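Local coordinates for protein beta-1,3-1,4-glucanase (Caldicellulosiruptor sp. F32, PDB 5H4R) that hydrolyses mixed-linkage beta-1,3-1,4-glucans such as lichenan, as a glycoside hydrolase of family 5 with a TIM-barrel fold, at residues S194-E197 with W198-D201; A243-P246 with E247-L250; I144-G147 with Y148-N152; R275-N278 with F279-A283. The protein carries 1 engineered substitution. All coordinates share one frame; numbering follows the deposited sequence.

Contact 1 of 4, residues S194-E197 with W198-D201; sequences SRFE and WWLD. With BGC (beta-D-glucopyranose), chain B.
E197 lies along one face of the W198 indole, and its side chain can be followed atom by atom across that ring. CB, the first atom, stands 4.0 Å from W198 CD1, over the pyrrole side. CG comes next and makes a CH-pi contact: it sits 3.6 Å from the centroid of the five-membered ring of W198, only 14° off the normal. With CG anti to the backbone N (chi1 178°) and the chain extended beyond it, the carboxylate is carried on over the indole, its plane 22° from that of the ring. At the tip, OE2 of E197 reaches 3.4 Å from W198 CZ2. The carboxylate oxygens have their own partners: OE2 forms a salt bridge with R190, and OE1 accepts from the backbone N of G193. These residues belong to the loop that follows strand 181-184 of the TIM barrel, and the opposite face of W198 is the sugar-binding one, where CH2 of W198 lies 3.8 Å from C1 of the bound glucose unit. Cutting E197 back to an alanine is likely to leave R190 without its carboxylate mate and the W198 ring without backing on the face turned from the sugar. S194 to E197 form a type I turn that leads into W198, and within it S194 OG accepts from F196 N at 2.8 Å in an ST turn. F196 meets W199 obliquely, CE1 of F196 being 3.9 Å from W199 CZ3. A water accepts from W198 N and donates to R195 O, bridging two points of the same backbone.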
loop_
_atom_site.group_PDB
_atom_site.type_symbol
_atom_site.label_atom_id
_atom_site.label_comp_id
_atom_site.label_asym_id
_atom_site.label_seq_id
_atom_site.Cartn_x
_atom_site.Cartn_y
_atom_site.Cartn_z
ATOM N N SER A 194 -14.862 4.672 -15.405
ATOM C CA SER A 194 -16.170 5.126 -14.946
ATOM C C SER A 194 -15.982 6.429 -14.202
ATOM O O SER A 194 -14.942 6.645 -13.575
ATOM C CB SER A 194 -16.820 4.094 -14.019
ATOM O OG SER A 194 -17.731 4.699 -13.117
ATOM N N ARG A 195 -17.005 7.282 -14.251
ATOM C CA ARG A 195 -16.980 8.505 -13.452
ATOM C C ARG A 195 -16.811 8.198 -11.970
ATOM O O ARG A 195 -16.380 9.068 -11.207
ATOM C CB ARG A 195 -18.257 9.320 -13.669
ATOM C CG ARG A 195 -19.519 8.681 -13.128
ATOM C CD ARG A 195 -20.751 9.413 -13.742
ATOM N NE ARG A 195 -22.022 8.780 -13.428
ATOM C CZ ARG A 195 -22.397 7.579 -13.880
ATOM N NH1 ARG A 195 -21.588 6.859 -14.661
ATOM N NH2 ARG A 195 -23.584 7.085 -13.542
ATOM N N PHE A 196 -17.136 6.980 -11.549
ATOM C CA PHE A 196 -17.011 6.603 -10.144
ATOM C C PHE A 196 -15.701 5.912 -9.802
ATOM O O PHE A 196 -15.553 5.440 -8.681
ATOM C CB PHE A 196 -18.181 5.707 -9.755
ATOM C CG PHE A 196 -19.520 6.372 -9.881
ATOM C CD1 PHE A 196 -19.770 7.588 -9.284
ATOM C CD2 PHE A 196 -20.530 5.761 -10.591
ATOM C CE1 PHE A 196 -21.014 8.201 -9.396
ATOM C CE2 PHE A 196 -21.775 6.351 -10.706
ATOM C CZ PHE A 196 -22.023 7.576 -10.104
ATOM N N GLU A 197 -14.742 5.849 -10.720
ATOM C CA GLU A 197 -13.530 5.084 -10.444
ATOM C C GLU A 197 -12.826 5.588 -9.187
ATOM O O GLU A 197 -12.309 4.790 -8.402
ATOM C CB GLU A 197 -12.578 5.130 -11.651
ATOM C CG GLU A 197 -11.284 4.370 -11.361
ATOM C CD GLU A 197 -10.461 4.007 -12.572
ATOM O OE1 GLU A 197 -10.898 4.249 -13.729
ATOM O OE2 GLU A 197 -9.328 3.464 -12.344
ATOM N N TRP A 198 -12.764 6.907 -8.997
ATOM C CA TRP A 198 -12.027 7.481 -7.877
ATOM C C TRP A 198 -12.892 8.284 -6.916
ATOM O O TRP A 198 -12.351 8.877 -5.974
ATOM C CB TRP A 198 -10.885 8.380 -8.382
ATOM C CG TRP A 198 -9.935 7.638 -9.292
ATOM C CD1 TRP A 198 -9.806 7.798 -10.641
ATOM C CD2 TRP A 198 -9.012 6.593 -8.926
ATOM N NE1 TRP A 198 -8.839 6.957 -11.131
ATOM C CE2 TRP A 198 -8.363 6.178 -10.105
ATOM C CE3 TRP A 198 -8.693 5.958 -7.725
ATOM C CZ2 TRP A 198 -7.378 5.181 -10.117
ATOM C CZ3 TRP A 198 -7.724 4.956 -7.736
ATOM C CH2 TRP A 198 -7.072 4.583 -8.926
ATOM N N TRP A 199 -14.205 8.323 -7.110
ATOM C CA TRP A 199 -15.090 9.131 -6.291
ATOM C C TRP A 199 -16.451 8.458 -6.273
ATOM O O TRP A 199 -16.913 7.965 -7.301
ATOM C CB TRP A 199 -15.195 10.543 -6.866
ATOM C CG TRP A 199 -16.257 11.377 -6.233
ATOM C CD1 TRP A 199 -16.165 12.074 -5.059
ATOM C CD2 TRP A 199 -17.577 11.599 -6.732
ATOM N NE1 TRP A 199 -17.349 12.722 -4.803
ATOM C CE2 TRP A 199 -18.231 12.450 -5.818
ATOM C CE3 TRP A 199 -18.269 11.167 -7.869
ATOM C CZ2 TRP A 199 -19.547 12.874 -6.005
ATOM C CZ3 TRP A 199 -19.570 11.594 -8.054
ATOM C CH2 TRP A 199 -20.195 12.436 -7.126
ATOM N N LEU A 200 -17.088 8.450 -5.111
ATOM C CA LEU A 200 -18.420 7.892 -4.960
ATOM C C LEU A 200 -19.462 8.959 -4.663
ATOM O O LEU A 200 -19.205 9.929 -3.947
ATOM C CB LEU A 200 -18.456 6.868 -3.830
ATOM C CG LEU A 200 -17.548 5.672 -3.993
ATOM C CD1 LEU A 200 -17.706 4.756 -2.792
ATOM C CD2 LEU A 200 -17.844 4.918 -5.282
ATOM N N ASP A 201 -20.639 8.752 -5.227
ATOM C CA ASP A 201 -21.871 9.393 -4.804
ATOM C C ASP A 201 -22.670 8.337 -4.046
ATOM O O ASP A 201 -23.221 7.418 -4.656
ATOM C CB ASP A 201 -22.629 9.906 -6.028
ATOM C CG ASP A 201 -23.960 10.534 -5.695
ATOM O OD1 ASP A 201 -24.381 10.511 -4.525
ATOM O OD2 ASP A 201 -24.614 11.043 -6.631
HETATM C C2 BGC B . -3.930 7.438 -9.413
HETATM C C3 BGC B . -3.406 6.009 -9.284
HETATM C C4 BGC B . -2.883 5.756 -7.868
HETATM C C5 BGC B . -3.982 6.102 -6.857
HETATM C C6 BGC B . -3.525 6.245 -5.400
HETATM C C1 BGC B . -5.020 7.680 -8.368
HETATM O O1 BGC B . -5.489 9.042 -8.363
HETATM O O2 BGC B . -4.419 7.607 -10.750
HETATM O O3 BGC B . -2.347 5.803 -10.221
HETATM O O4 BGC B . -2.529 4.358 -7.867
HETATM O O5 BGC B . -4.431 7.421 -7.108
HETATM O O6 BGC B . -4.584 6.809 -4.577
HETATM O O HOH W 1 -13.622 9.031 -10.881
#

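Contact 2 of 4, residues A243-P246 with E247-L250; sequences AAAP and EYVL
A245 and Y248 meet through both backbone and side chain where the loop after strand 237-240 turns into the short helix 247-250. Three backbone hydrogen bonds make the turn. Y248 N donates to A245 O over 3.2 Å, approaching from above the carbonyl plane, 62° out of it. P246 O takes two donors: V249 N at 3.2 Å, again from above the plane, and L250 N in a weak bond bent to 131° at the hydrogen. CG2 of V249 also comes close to this oxygen, 3.2 Å from P246 O. Apolar contacts come second. The methyl CB of A245 packs against the Y248 ring at CD2, 3.7 Å away, and CB of P246 lies at the longer distance of 4.5 Å from L250 CD1. Polar groups form the third class. The E247 chain bends at chi2 (78°) and folds back beside the proline, bringing OE1 of E247 to 3.5 Å from P246 CD; the charge of this carboxylate is met by R275, while the hydroxyl of Y248 bonds to the backbone N of L200. V249 and L250 pack on helix 298-316, and V249 also touches strand 267-272. Bonds from i+3 and i+4 donors converging on carbonyls at the helix start are characteristic of a helical first turn, here where the loop after TIM-barrel strand 237-240 passes into helix 247-250.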
loop_
_atom_site.group_PDB
_atom_site.type_symbol
_atom_site.label_atom_id
_atom_site.label_comp_id
_atom_site.label_asym_id
_atom_site.label_seq_id
_atom_site.Cartn_x
_atom_site.Cartn_y
_atom_site.Cartn_z
ATOM N N ALA A 243 -11.280 2.192 -3.471
ATOM C CA ALA A 243 -10.119 2.871 -4.047
ATOM C C ALA A 243 -8.998 3.078 -3.033
ATOM O O ALA A 243 -8.061 3.838 -3.296
ATOM C CB ALA A 243 -10.522 4.211 -4.680
ATOM N N ALA A 244 -9.061 2.388 -1.897
ATOM C CA ALA A 244 -8.149 2.592 -0.766
ATOM C C ALA A 244 -8.170 4.032 -0.275
ATOM O O ALA A 244 -7.244 4.474 0.403
ATOM C CB ALA A 244 -6.707 2.181 -1.098
ATOM N N ALA A 245 -9.235 4.766 -0.553
ATOM C CA ALA A 245 -9.307 6.144 -0.109
ATOM C C ALA A 245 -9.638 6.216 1.379
ATOM O O ALA A 245 -10.437 5.420 1.877
ATOM C CB ALA A 245 -10.363 6.905 -0.891
ATOM N N PRO A 246 -9.068 7.182 2.102
ATOM C CA PRO A 246 -9.522 7.405 3.490
ATOM C C PRO A 246 -11.027 7.611 3.580
ATOM O O PRO A 246 -11.688 7.094 4.501
ATOM C CB PRO A 246 -8.753 8.657 3.924
ATOM C CG PRO A 246 -7.666 8.838 2.913
ATOM C CD PRO A 246 -8.088 8.177 1.653
ATOM N N GLU A 247 -11.596 8.349 2.615
ATOM C CA GLU A 247 -13.004 8.695 2.675
ATOM C C GLU A 247 -13.886 7.460 2.737
ATOM O O GLU A 247 -14.959 7.504 3.352
ATOM C CB GLU A 247 -13.398 9.541 1.465
ATOM C CG GLU A 247 -12.895 10.967 1.540
ATOM C CD GLU A 247 -11.423 11.129 1.200
ATOM O OE1 GLU A 247 -10.766 10.183 0.728
ATOM O OE2 GLU A 247 -10.918 12.245 1.408
ATOM N N TYR A 248 -13.472 6.360 2.115
ATOM C CA TYR A 248 -14.379 5.237 1.933
ATOM C C TYR A 248 -14.117 4.129 2.942
ATOM O O TYR A 248 -14.785 3.093 2.902
ATOM C CB TYR A 248 -14.338 4.757 0.469
ATOM C CG TYR A 248 -14.714 5.914 -0.429
ATOM C CD1 TYR A 248 -15.789 6.746 -0.101
ATOM C CD2 TYR A 248 -13.974 6.214 -1.569
ATOM C CE1 TYR A 248 -16.108 7.856 -0.894
ATOM C CE2 TYR A 248 -14.294 7.319 -2.361
ATOM C CZ TYR A 248 -15.348 8.129 -2.008
ATOM O OH TYR A 248 -15.651 9.227 -2.785
ATOM N N VAL A 249 -13.220 4.362 3.906
ATOM C CA VAL A 249 -13.302 3.658 5.178
ATOM C C VAL A 249 -13.931 4.526 6.247
ATOM O O VAL A 249 -14.325 3.997 7.301
ATOM C CB VAL A 249 -11.931 3.139 5.664
ATOM C CG1 VAL A 249 -11.456 1.996 4.756
ATOM C CG2 VAL A 249 -10.915 4.255 5.741
ATOM N N LEU A 250 -14.073 5.838 6.001
ATOM C CA LEU A 250 -14.684 6.738 6.963
ATOM C C LEU A 250 -16.204 6.736 6.864
ATOM O O LEU A 250 -16.874 7.034 7.865
ATOM C CB LEU A 250 -14.121 8.152 6.779
ATOM C CG LEU A 250 -12.646 8.294 7.184
ATOM C CD1 LEU A 250 -12.098 9.656 6.714
ATOM C CD2 LEU A 250 -12.438 8.116 8.680
#

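Contact 3 of 4, residues I144-G147 with Y148-N152; sequences IMPG and YYYPN
I144 and Y149 lie side by side, with CD1 of I144 packed 3.7 Å from Y149 CD1. Next to them P146 covers the Y150 ring: its CG stands 4.1 Å from the ring centroid and 7° off the normal, a CH-pi contact nearly centred over the face. Y150 has its CG anti to the backbone N (chi1 -153°), which sets the ring beside the proline. Further out, M145 runs alongside Y148, CG of M145 meeting the ring edge at 3.5 Å from CD2 of Y148, while the sulfur stands obliquely to the ring in a Met-aromatic contact.

The backbone follows. I144 and Y149 form a single beta bridge, to which M145 N adds a weak bond to Y149 O, and the CA of I144 directs its hydrogen at the same oxygen. Y148 N donates to M145 O at 2.9 Å with an angle of 159° at the hydrogen, closing a type II turn from M145 to Y148. G147 takes a positive phi there, where a CB would be jammed against the preceding carbonyl oxygen. At the polar edge a water accepts from G147 N and donates to Y148 O, 2.7 Å away, and the hydroxyl of Y150 bonds to T192 N. Y149 leans on helices 156-173 and 205-226. A type II turn with glycine at its third position, flanked by a single beta bridge, thus reverses the chain in the loop between TIM-barrel strand 135-139 and helix 156-173.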
loop_
_atom_site.group_PDB
_atom_site.type_symbol
_atom_site.label_atom_id
_atom_site.label_comp_id
_atom_site.label_asym_id
_atom_site.label_seq_id
_atom_site.Cartn_x
_atom_site.Cartn_y
_atom_site.Cartn_z
ATOM N N ILE A 144 -7.801 -5.473 -11.051
ATOM C CA ILE A 144 -9.152 -4.940 -10.893
ATOM C C ILE A 144 -9.771 -4.893 -12.290
ATOM O O ILE A 144 -9.676 -3.901 -13.018
ATOM C CB ILE A 144 -9.152 -3.582 -10.194
ATOM C CG1 ILE A 144 -8.284 -3.630 -8.925
ATOM C CG2 ILE A 144 -10.591 -3.144 -9.887
ATOM C CD1 ILE A 144 -8.721 -4.654 -7.867
ATOM N N MET A 145 -10.425 -5.987 -12.665
ATOM C CA MET A 145 -11.040 -6.107 -13.979
ATOM C C MET A 145 -12.084 -7.209 -13.923
ATOM O O MET A 145 -11.935 -8.169 -13.157
ATOM C CB MET A 145 -9.978 -6.400 -15.049
ATOM C CG MET A 145 -8.891 -7.336 -14.607
ATOM S SD MET A 145 -7.348 -7.203 -15.573
ATOM C CE MET A 145 -8.004 -7.779 -17.117
ATOM N N PRO A 146 -13.140 -7.109 -14.719
ATOM C CA PRO A 146 -14.124 -8.188 -14.763
ATOM C C PRO A 146 -13.454 -9.514 -15.108
ATOM O O PRO A 146 -12.590 -9.589 -15.976
ATOM C CB PRO A 146 -15.098 -7.729 -15.855
ATOM C CG PRO A 146 -14.957 -6.229 -15.862
ATOM C CD PRO A 146 -13.501 -5.992 -15.614
ATOM N N GLY A 147 -13.834 -10.560 -14.392
ATOM C CA GLY A 147 -13.204 -11.844 -14.554
ATOM C C GLY A 147 -12.120 -12.126 -13.542
ATOM O O GLY A 147 -11.765 -13.294 -13.348
ATOM N N TYR A 148 -11.586 -11.083 -12.893
ATOM C CA TYR A 148 -10.680 -11.259 -11.766
ATOM C C TYR A 148 -11.355 -10.607 -10.566
ATOM O O TYR A 148 -12.426 -11.061 -10.160
ATOM C CB TYR A 148 -9.276 -10.759 -12.121
ATOM C CG TYR A 148 -8.716 -11.483 -13.325
ATOM C CD1 TYR A 148 -8.289 -12.798 -13.226
ATOM C CD2 TYR A 148 -8.633 -10.867 -14.555
ATOM C CE1 TYR A 148 -7.800 -13.479 -14.330
ATOM C CE2 TYR A 148 -8.130 -11.542 -15.664
ATOM C CZ TYR A 148 -7.722 -12.843 -15.539
ATOM O OH TYR A 148 -7.225 -13.528 -16.635
ATOM N N TYR A 149 -10.769 -9.552 -9.986
ATOM C CA TYR A 149 -11.381 -8.825 -8.866
ATOM C C TYR A 149 -12.194 -7.673 -9.450
ATOM O O TYR A 149 -11.633 -6.758 -10.062
ATOM C CB TYR A 149 -10.315 -8.305 -7.891
ATOM C CG TYR A 149 -10.876 -7.699 -6.619
ATOM C CD1 TYR A 149 -11.638 -6.535 -6.652
ATOM C CD2 TYR A 149 -10.669 -8.314 -5.377
ATOM C CE1 TYR A 149 -12.167 -5.990 -5.502
ATOM C CE2 TYR A 149 -11.191 -7.764 -4.223
ATOM C CZ TYR A 149 -11.927 -6.606 -4.292
ATOM O OH TYR A 149 -12.445 -6.069 -3.134
ATOM N N TYR A 150 -13.515 -7.721 -9.297
ATOM C CA TYR A 150 -14.310 -6.571 -9.709
ATOM C C TYR A 150 -15.486 -6.365 -8.750
ATOM O O TYR A 150 -16.328 -7.263 -8.591
ATOM C CB TYR A 150 -14.801 -6.720 -11.154
ATOM C CG TYR A 150 -15.023 -5.385 -11.813
ATOM C CD1 TYR A 150 -13.934 -4.564 -12.146
ATOM C CD2 TYR A 150 -16.307 -4.899 -12.043
ATOM C CE1 TYR A 150 -14.120 -3.329 -12.727
ATOM C CE2 TYR A 150 -16.506 -3.667 -12.612
ATOM C CZ TYR A 150 -15.411 -2.885 -12.964
ATOM O OH TYR A 150 -15.666 -1.655 -13.516
ATOM N N PRO A 151 -15.598 -5.186 -8.104
ATOM C CA PRO A 151 -16.569 -5.036 -6.999
ATOM C C PRO A 151 -17.942 -4.522 -7.416
ATOM O O PRO A 151 -18.334 -3.386 -7.119
ATOM C CB PRO A 151 -15.852 -4.047 -6.081
ATOM C CG PRO A 151 -15.145 -3.123 -7.054
ATOM C CD PRO A 151 -14.657 -4.041 -8.155
ATOM N N ASN A 152 -18.709 -5.357 -8.113
ATOM C CA ASN A 152 -20.119 -5.066 -8.294
ATOM C C ASN A 152 -20.897 -6.372 -8.334
ATOM O O ASN A 152 -20.322 -7.465 -8.371
ATOM C CB ASN A 152 -20.368 -4.169 -9.525
ATOM C CG ASN A 152 -20.056 -4.831 -10.860
ATOM O OD1 ASN A 152 -19.758 -6.028 -10.958
ATOM N ND2 ASN A 152 -20.147 -4.021 -11.924
HETATM O O HOH W 2 -14.840 -10.659 -11.366
#

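Contact 4 of 4, residues R275-N278 with F279-A283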
loop_
_atom_site.group_PDB
_atom_site.type_symbol
_atom_site.label_atom_id
_atom_site.label_comp_id
_atom_site.label_asym_id
_atom_site.label_seq_id
_atom_site.Cartn_x
_atom_site.Cartn_y
_atom_site.Cartn_z
ATOM N N ARG A 275 -1.441 13.127 -0.883
ATOM C CA ARG A 275 -2.133 14.366 -0.564
ATOM C C ARG A 275 -1.153 15.376 -0.001
ATOM O O ARG A 275 -0.256 15.014 0.776
ATOM C CB ARG A 275 -3.245 14.127 0.435
ATOM C CG ARG A 275 -4.218 13.116 -0.129
ATOM C CD ARG A 275 -5.511 13.188 0.505
ATOM N NE ARG A 275 -6.397 12.219 -0.136
ATOM C CZ ARG A 275 -7.623 11.969 0.270
ATOM N NH1 ARG A 275 -8.118 12.616 1.319
ATOM N NH2 ARG A 275 -8.343 11.052 -0.384
ATOM N N PRO A 276 -1.316 16.660 -0.375
ATOM C CA PRO A 276 -2.321 17.199 -1.314
ATOM C C PRO A 276 -2.059 16.740 -2.735
ATOM O O PRO A 276 -0.926 16.748 -3.198
ATOM C CB PRO A 276 -2.159 18.709 -1.179
ATOM C CG PRO A 276 -0.742 18.900 -0.743
ATOM C CD PRO A 276 -0.428 17.705 0.150
ATOM N N TYR A 277 -3.143 16.325 -3.396
ATOM C CA TYR A 277 -3.047 15.698 -4.712
ATOM C C TYR A 277 -2.325 16.584 -5.723
ATOM O O TYR A 277 -1.471 16.100 -6.483
ATOM C CB TYR A 277 -4.453 15.359 -5.202
ATOM C CG TYR A 277 -4.519 14.921 -6.642
ATOM C CD1 TYR A 277 -4.190 13.609 -7.002
ATOM C CD2 TYR A 277 -4.895 15.798 -7.635
ATOM C CE1 TYR A 277 -4.229 13.219 -8.305
ATOM C CE2 TYR A 277 -4.938 15.393 -8.947
ATOM C CZ TYR A 277 -4.606 14.107 -9.267
ATOM O OH TYR A 277 -4.670 13.741 -10.605
ATOM N N ASN A 278 -2.656 17.879 -5.756
ATOM C CA ASN A 278 -2.123 18.748 -6.805
ATOM C C ASN A 278 -0.604 18.869 -6.716
ATOM O O ASN A 278 0.068 19.077 -7.745
ATOM C CB ASN A 278 -2.801 20.124 -6.781
ATOM C CG ASN A 278 -2.628 20.895 -5.463
ATOM O OD1 ASN A 278 -2.060 20.415 -4.503
ATOM N ND2 ASN A 278 -3.128 22.124 -5.445
ATOM N N PHE A 279 -0.036 18.716 -5.514
ATOM C CA PHE A 279 1.409 18.676 -5.307
ATOM C C PHE A 279 2.008 17.284 -5.505
ATOM O O PHE A 279 2.987 17.118 -6.238
ATOM C CB PHE A 279 1.762 19.164 -3.889
ATOM C CG PHE A 279 3.195 18.988 -3.547
ATOM C CD1 PHE A 279 4.159 19.790 -4.105
ATOM C CD2 PHE A 279 3.599 17.975 -2.680
ATOM C CE1 PHE A 279 5.489 19.602 -3.816
ATOM C CE2 PHE A 279 4.926 17.797 -2.391
ATOM C CZ PHE A 279 5.869 18.605 -2.940
ATOM N N ALA A 280 1.429 16.277 -4.851
ATOM C CA ALA A 280 2.082 14.986 -4.689
ATOM C C ALA A 280 1.955 14.074 -5.903
ATOM O O ALA A 280 2.897 13.351 -6.222
ATOM C CB ALA A 280 1.487 14.297 -3.477
ATOM N N LEU A 281 0.805 14.077 -6.566
ATOM C CA LEU A 281 0.496 13.045 -7.550
ATOM C C LEU A 281 0.084 13.602 -8.905
ATOM O O LEU A 281 0.410 13.001 -9.929
ATOM C CB LEU A 281 -0.583 12.140 -6.981
ATOM C CG LEU A 281 -1.108 11.033 -7.890
ATOM C CD1 LEU A 281 0.002 10.105 -8.292
ATOM C CD2 LEU A 281 -2.211 10.271 -7.144
ATOM N N GLN A 282 -0.611 14.741 -8.950
ATOM C CA GLN A 282 -0.967 15.342 -10.227
ATOM C C GLN A 282 0.284 15.609 -11.056
ATOM O O GLN A 282 1.310 16.053 -10.540
ATOM C CB GLN A 282 -1.747 16.646 -10.010
ATOM C CG GLN A 282 -2.338 17.184 -11.274
ATOM C CD GLN A 282 -3.343 18.295 -11.012
ATOM O OE1 GLN A 282 -3.342 18.911 -9.952
ATOM N NE2 GLN A 282 -4.209 18.551 -11.980
ATOM N N ALA A 283 0.200 15.315 -12.356
ATOM C CA ALA A 283 1.371 15.441 -13.195
ATOM C C ALA A 283 1.718 16.909 -13.371
ATOM O O ALA A 283 0.825 17.760 -13.432
ATOM C CB ALA A 283 1.144 14.812 -14.568
#
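Y277 O is the hub of the backbone here, gripped by L281 N at 3.0 Å and by Q282 N at 2.9 Å, the latter almost straight (178° at the hydrogen). The two donors arrive from opposite faces of the carbonyl plane. One residue earlier, P276 O accepts from A280 N at 2.9 Å, nearly along the C=O axis, and weakly from F279 N. P276 follows a cis peptide bond and occupies the N-cap of helix 277-280; L281 is the first residue to leave helical angles. Among the side chains, Y277 CG is anti to the backbone N (chi1 170°), which swings the ring back over the helix end. L281 CD2 meets its edge, 3.8 Å from Y277 CE1, whereas Q282 comes over one face of the ring, its CB 3.6 Å from Y277 CE2. L281 also touches the bound glucan, and an alanine there would probably open a gap beside both the sugar and the tyrosine edge. Q282 NE2 hydrogen-bonds E286. This short helix follows barrel strand 267-272, with P276 against helix 298-316 and F279 against helix 336-352.

Contacts 1, 2 and 4 form a connected group, whereas contact 3 stands apart, its nearest atoms about 6 Å from contact 1 and about 15 Å from contact 4. Contacts 1 and 2, with centres 12 Å apart, are joined by the probable hydrogen bond from L200 N to Y248 OH (2.8 Å), and A243 CB packs 4.0 Å from W198 CE3. Contacts 2 and 4 are tied by a salt bridge, E247 OE1 to R275 NH2 at 2.8 Å. Contacts 1 and 4 do not touch, yet each supplies a glucan-pocket residue, W198 and L281. Q188 of this pocket, the engineered substitution, hydrogen-bonds the glucose unit beside W198.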